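Local coordinates for protein putative Endoribonuclease L-PSP (Entamoeba histolytica, PDB 3M1X) that is of unproven function but, as a RutC (YjgF/YER057c/UK114) family protein, may act as a deaminase, at residues 76-81 against 116-121; 100-105 against 109-114. One frame throughout, in Å; residues are numbered along the deposited sequence. Where two conformers were deposited one is given.

Interaction 1: residues 76-81 against 116-121; sequences QVMTNL and AEAFGN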
loop_
_atom_site.group_PDB
_atom_site.type_symbol
_atom_site.label_atom_id
_atom_site.label_comp_id
_atom_site.label_asym_id
_atom_site.label_seq_id
_atom_site.Cartn_x
_atom_site.Cartn_y
_atom_site.Cartn_z
ATOM N N GLN A 76 16.889 -10.996 6.212
ATOM C CA GLN A 76 16.664 -11.685 4.964
ATOM C C GLN A 76 15.754 -10.892 4.034
ATOM O O GLN A 76 15.973 -10.828 2.828
ATOM C CB GLN A 76 16.144 -13.090 5.143
ATOM C CG GLN A 76 16.127 -13.922 3.837
ATOM C CD GLN A 76 17.552 -14.149 3.312
ATOM O OE1 GLN A 76 18.349 -14.698 4.061
ATOM N NE2 GLN A 76 17.862 -13.814 2.096
ATOM N N VAL A 77 14.697 -10.303 4.584
ATOM C CA VAL A 77 13.801 -9.490 3.796
ATOM C C VAL A 77 14.559 -8.337 3.137
ATOM O O VAL A 77 14.405 -8.063 1.946
ATOM C CB VAL A 77 12.642 -8.949 4.634
ATOM C CG1 VAL A 77 11.915 -7.726 3.964
ATOM C CG2 VAL A 77 11.602 -10.065 4.959
ATOM N N MET A 78 15.407 -7.643 3.923
ATOM C CA MET A 78 16.100 -6.494 3.320
ATOM C C MET A 78 17.127 -6.901 2.307
ATOM O O MET A 78 17.309 -6.229 1.295
ATOM C CB MET A 78 16.751 -5.648 4.456
ATOM C CG MET A 78 15.862 -5.135 5.502
ATOM S SD MET A 78 14.303 -4.362 4.923
ATOM C CE MET A 78 14.970 -2.975 3.999
ATOM N N THR A 79 17.779 -8.036 2.520
ATOM C CA THR A 79 18.687 -8.602 1.539
ATOM C C THR A 79 17.945 -8.984 0.257
ATOM O O THR A 79 18.395 -8.718 -0.838
ATOM C CB THR A 79 19.390 -9.841 2.156
ATOM O OG1 THR A 79 20.209 -9.343 3.201
ATOM C CG2 THR A 79 20.250 -10.546 1.140
ATOM N N ASN A 80 16.785 -9.621 0.405
ATOM C CA ASN A 80 15.989 -9.982 -0.728
ATOM C C ASN A 80 15.573 -8.791 -1.573
ATOM O O ASN A 80 15.595 -8.821 -2.787
ATOM C CB ASN A 80 14.753 -10.775 -0.280
ATOM C CG ASN A 80 14.995 -12.184 0.215
ATOM O OD1 ASN A 80 16.109 -12.724 0.006
ATOM N ND2 ASN A 80 14.014 -12.786 0.866
ATOM N N LEU A 81 15.109 -7.709 -0.888
ATOM C CA LEU A 81 14.779 -6.506 -1.602
ATOM C C LEU A 81 15.918 -5.967 -2.405
ATOM O O LEU A 81 15.771 -5.559 -3.556
ATOM C CB LEU A 81 14.246 -5.416 -0.674
ATOM C CG LEU A 81 12.825 -5.625 -0.201
ATOM C CD1 LEU A 81 12.531 -4.679 0.885
ATOM C CD2 LEU A 81 11.782 -5.540 -1.345
ATOM N N ALA A 116 17.003 0.218 8.968
ATOM C CA ALA A 116 17.843 1.353 8.898
ATOM C C ALA A 116 19.273 0.991 8.484
ATOM O O ALA A 116 19.897 1.664 7.679
ATOM C CB ALA A 116 17.831 2.151 10.238
ATOM N N GLU A 117 19.811 -0.113 9.024
ATOM C CA GLU A 117 21.147 -0.627 8.665
ATOM C C GLU A 117 21.167 -0.877 7.219
ATOM O O GLU A 117 22.122 -0.579 6.528
ATOM C CB GLU A 117 21.553 -1.938 9.363
ATOM C CG GLU A 117 23.037 -2.452 9.112
ATOM C CD GLU A 117 23.201 -3.441 7.923
ATOM O OE1 GLU A 117 22.258 -3.868 7.273
ATOM O OE2 GLU A 117 24.316 -3.766 7.501
ATOM N N ALA A 118 20.104 -1.533 6.696
ATOM C CA ALA A 118 20.047 -1.929 5.307
ATOM C C ALA A 118 20.100 -0.732 4.349
ATOM O O ALA A 118 20.725 -0.758 3.318
ATOM C CB ALA A 118 18.867 -2.797 5.009
ATOM N N PHE A 119 19.407 0.340 4.721
ATOM C CA PHE A 119 19.351 1.555 3.869
ATOM C C PHE A 119 20.431 2.542 4.157
ATOM O O PHE A 119 20.665 3.437 3.336
ATOM C CB PHE A 119 17.969 2.263 4.026
ATOM C CG PHE A 119 16.922 1.656 3.117
ATOM C CD1 PHE A 119 16.962 1.826 1.769
ATOM C CD2 PHE A 119 15.819 0.956 3.657
ATOM C CE1 PHE A 119 16.067 1.286 0.924
ATOM C CE2 PHE A 119 14.846 0.431 2.791
ATOM C CZ PHE A 119 15.001 0.601 1.447
ATOM N N GLY A 120 21.156 2.397 5.234
ATOM C CA GLY A 120 22.252 3.366 5.541
ATOM C C GLY A 120 21.660 4.724 5.701
ATOM O O GLY A 120 20.704 4.920 6.426
ATOM N N ASN A 121 22.224 5.727 5.074
ATOM C CA ASN A 121 21.704 7.083 5.177
ATOM C C ASN A 121 20.549 7.370 4.247
ATOM O O ASN A 121 19.980 8.474 4.312
ATOM C CB ASN A 121 22.750 8.082 4.991
ATOM C CG ASN A 121 23.699 8.137 6.204
ATOM O OD1 ASN A 121 23.282 7.988 7.336
ATOM N ND2 ASN A 121 24.938 8.377 5.921
#
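The phenyl ring of F119 meets the methyl end of M78, whose CE lies 3.6 Å from F119 CE2 and comes in obliquely. The same ring is bordered by Y115, its plane turned about 60° from that of F119, and by M92, P124, V95 and T98, so methionine fills only part of its surroundings. The M78 chain, bent at both chi2 (-46°) and chi3 (-63°), is coiled compactly, which turns the methyl toward the ring. The two side chains cross at about a right angle. Nearer the backbones, M78 CB rests 3.6 Å from A118 CB. Alanine suits this place because its single methyl lets the helices come close, M78 CA and A118 CA being 6.4 Å apart; the flexible, unbranched methionine then reaches past it to the larger ring. No hydrogen bond spans the contact, which is wholly apolar. G120, with positive phi, ends the helix just beyond F119. Helix 70-87 and helix 108-119 thus pack side by side on one sheet: V77 and L81 of the first lie on V142 of strand 140-146, while F119 of the second reaches strand 95-102.

Interaction 2: residues 100-105 against 109-114; sequences CLLADI and GVFNGI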
loop_
_atom_site.group_PDB
_atom_site.type_symbol
_atom_site.label_atom_id
_atom_site.label_comp_id
_atom_site.label_asym_id
_atom_site.label_seq_id
_atom_site.Cartn_x
_atom_site.Cartn_y
_atom_site.Cartn_z
ATOM N N CYS A 100 6.041 -1.490 5.335
ATOM C CA CYS A 100 6.635 -2.468 6.254
ATOM C C CYS A 100 5.550 -3.081 7.116
ATOM O O CYS A 100 4.918 -2.371 7.896
ATOM C CB CYS A 100 7.693 -1.785 7.112
ATOM S SG CYS A 100 9.035 -1.030 6.175
ATOM N N LEU A 101 5.322 -4.380 6.895
ATOM C CA LEU A 101 4.252 -5.127 7.544
ATOM C C LEU A 101 4.825 -6.048 8.555
ATOM O O LEU A 101 5.755 -6.833 8.246
ATOM C CB LEU A 101 3.462 -5.916 6.514
ATOM C CG LEU A 101 2.774 -5.142 5.391
ATOM C CD1 LEU A 101 3.692 -4.781 4.246
ATOM C CD2 LEU A 101 1.573 -5.993 4.873
ATOM N N LEU A 102 4.323 -6.016 9.763
ATOM C CA LEU A 102 4.787 -6.903 10.863
ATOM C C LEU A 102 3.699 -7.824 11.291
ATOM O O LEU A 102 2.545 -7.431 11.350
ATOM C CB LEU A 102 5.224 -6.024 12.055
ATOM C CG LEU A 102 6.402 -5.127 11.775
ATOM C CD1 LEU A 102 6.516 -4.087 12.913
ATOM C CD2 LEU A 102 7.677 -5.906 11.592
ATOM N N ALA A 103 4.079 -8.998 11.717
ATOM C CA ALA A 103 3.135 -9.922 12.361
ATOM C C ALA A 103 2.800 -9.431 13.748
ATOM O O ALA A 103 1.727 -9.759 14.278
ATOM C CB ALA A 103 3.689 -11.369 12.412
ATOM N N ASP A 104 3.659 -8.649 14.374
ATOM C CA ASP A 104 3.518 -8.265 15.761
ATOM C C ASP A 104 4.099 -6.886 15.966
ATOM O O ASP A 104 5.297 -6.643 15.691
ATOM C CB ASP A 104 4.341 -9.270 16.648
ATOM C CG ASP A 104 4.352 -8.962 18.177
ATOM O OD1 ASP A 104 3.798 -7.938 18.689
ATOM O OD2 ASP A 104 4.800 -9.938 18.855
ATOM N N ILE A 105 3.301 -5.955 16.406
ATOM C CA ILE A 105 3.729 -4.587 16.582
ATOM C C ILE A 105 4.925 -4.458 17.529
ATOM O O ILE A 105 5.691 -3.455 17.452
ATOM C CB ILE A 105 2.590 -3.634 16.948
ATOM C CG1 ILE A 105 2.924 -2.183 16.578
ATOM C CG2 ILE A 105 2.217 -3.803 18.420
ATOM C CD1 ILE A 105 3.083 -1.810 15.090
ATOM N N GLY A 109 10.607 -1.966 16.878
ATOM C CA GLY A 109 11.917 -1.397 17.166
ATOM C C GLY A 109 13.036 -2.200 16.572
ATOM O O GLY A 109 13.942 -1.616 15.957
ATOM N N VAL A 110 13.037 -3.506 16.751
ATOM C CA VAL A 110 14.064 -4.374 16.230
ATOM C C VAL A 110 14.060 -4.285 14.706
ATOM O O VAL A 110 15.088 -4.202 14.055
ATOM C CB VAL A 110 13.993 -5.753 16.815
ATOM C CG1 VAL A 110 14.884 -6.702 16.055
ATOM C CG2 VAL A 110 14.494 -5.677 18.306
ATOM N N PHE A 111 12.858 -4.405 14.140
ATOM C CA PHE A 111 12.761 -4.309 12.704
ATOM C C PHE A 111 13.318 -3.045 12.160
ATOM O O PHE A 111 14.104 -2.981 11.211
ATOM C CB PHE A 111 11.303 -4.476 12.231
ATOM C CG PHE A 111 11.112 -4.062 10.808
ATOM C CD1 PHE A 111 11.546 -4.875 9.820
ATOM C CD2 PHE A 111 10.673 -2.787 10.464
ATOM C CE1 PHE A 111 11.514 -4.482 8.455
ATOM C CE2 PHE A 111 10.613 -2.402 9.135
ATOM C CZ PHE A 111 11.042 -3.231 8.182
ATOM N N ASN A 112 12.980 -1.935 12.832
ATOM C CA ASN A 112 13.363 -0.682 12.339
ATOM C C ASN A 112 14.918 -0.548 12.330
ATOM O O ASN A 112 15.492 0.045 11.420
ATOM C CB ASN A 112 12.643 0.398 13.128
ATOM C CG ASN A 112 13.154 1.763 12.755
ATOM O OD1 ASN A 112 12.748 2.308 11.725
ATOM N ND2 ASN A 112 14.071 2.324 13.524
ATOM N N GLY A 113 15.600 -1.066 13.367
ATOM C CA GLY A 113 17.013 -1.034 13.340
ATOM C C GLY A 113 17.675 -1.752 12.179
ATOM O O GLY A 113 18.652 -1.325 11.591
ATOM N N ILE A 114 17.104 -2.903 11.868
ATOM C CA ILE A 114 17.627 -3.726 10.781
ATOM C C ILE A 114 17.366 -3.047 9.387
ATOM O O ILE A 114 18.207 -2.990 8.512
ATOM C CB ILE A 114 17.064 -5.142 10.837
ATOM C CG1 ILE A 114 17.668 -5.855 12.096
ATOM C CG2 ILE A 114 17.321 -5.948 9.562
ATOM C CD1 ILE A 114 16.895 -7.130 12.511
#
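Strand 95-102 runs past helix 108-119 with L102 CA and F111 CA, 8.6 Å apart, as the closest pair of CA atoms. C100 and L102 both direct their side chains at F111. F111 projects its ring from the helix with CG anti to the backbone nitrogen (chi1 166°), and this carries the outer ring atoms to the cysteine. There the sulfur lies at the ring edge, near its plane: C100 SG is 3.6 Å from F111 CZ and 4.7 Å from the ring centroid, 75° off the ring normal. This is a sulfur-aromatic contact, in which the polarisable sulfur meets the slightly positive ring hydrogens. C100 CB adds to it, 3.6 Å from F111 CE2. At the base of the same side chain, L102 CD2 touches F111 CB at 3.9 Å, so one aromatic residue spans both strand positions. Cysteine is short enough for the ring end to close directly on its CB and SG, whereas the longer branched leucine reaches the ring's root. All three residues are buried, and F111 also touches V140 and V142 of strand 140-146 and S74 of helix 70-87. L101, between the two contact residues, points away from the helix and packs on F129 of the third subunit. Strand 95-102, helix 108-119 and the parallel strand 125-130 form a beta-alpha-beta unit, and this contact seats its helix on its first strand.

How the interactions relate
Interactions 1 and 2 lie about 12 Å apart, centre to centre, and share helix 108-119: its earlier part faces strand 95-102 in interaction 2, and its end meets helix 70-87 in interaction 1. Along the chain the order is 76-81, 100-105, 109-114 and 116-121, so the short strand-to-helix closure of interaction 2 is nested inside the longer loop closed by interaction 1. The segments 109-114 and 116-121 adjoin in sequence, yet the two contacts do not otherwise touch. Together they pack one helix both against the sheet and against its neighbouring helix, as expected of a two-layer alpha/beta subunit with both helices on one sheet, three copies of which make up the assembly.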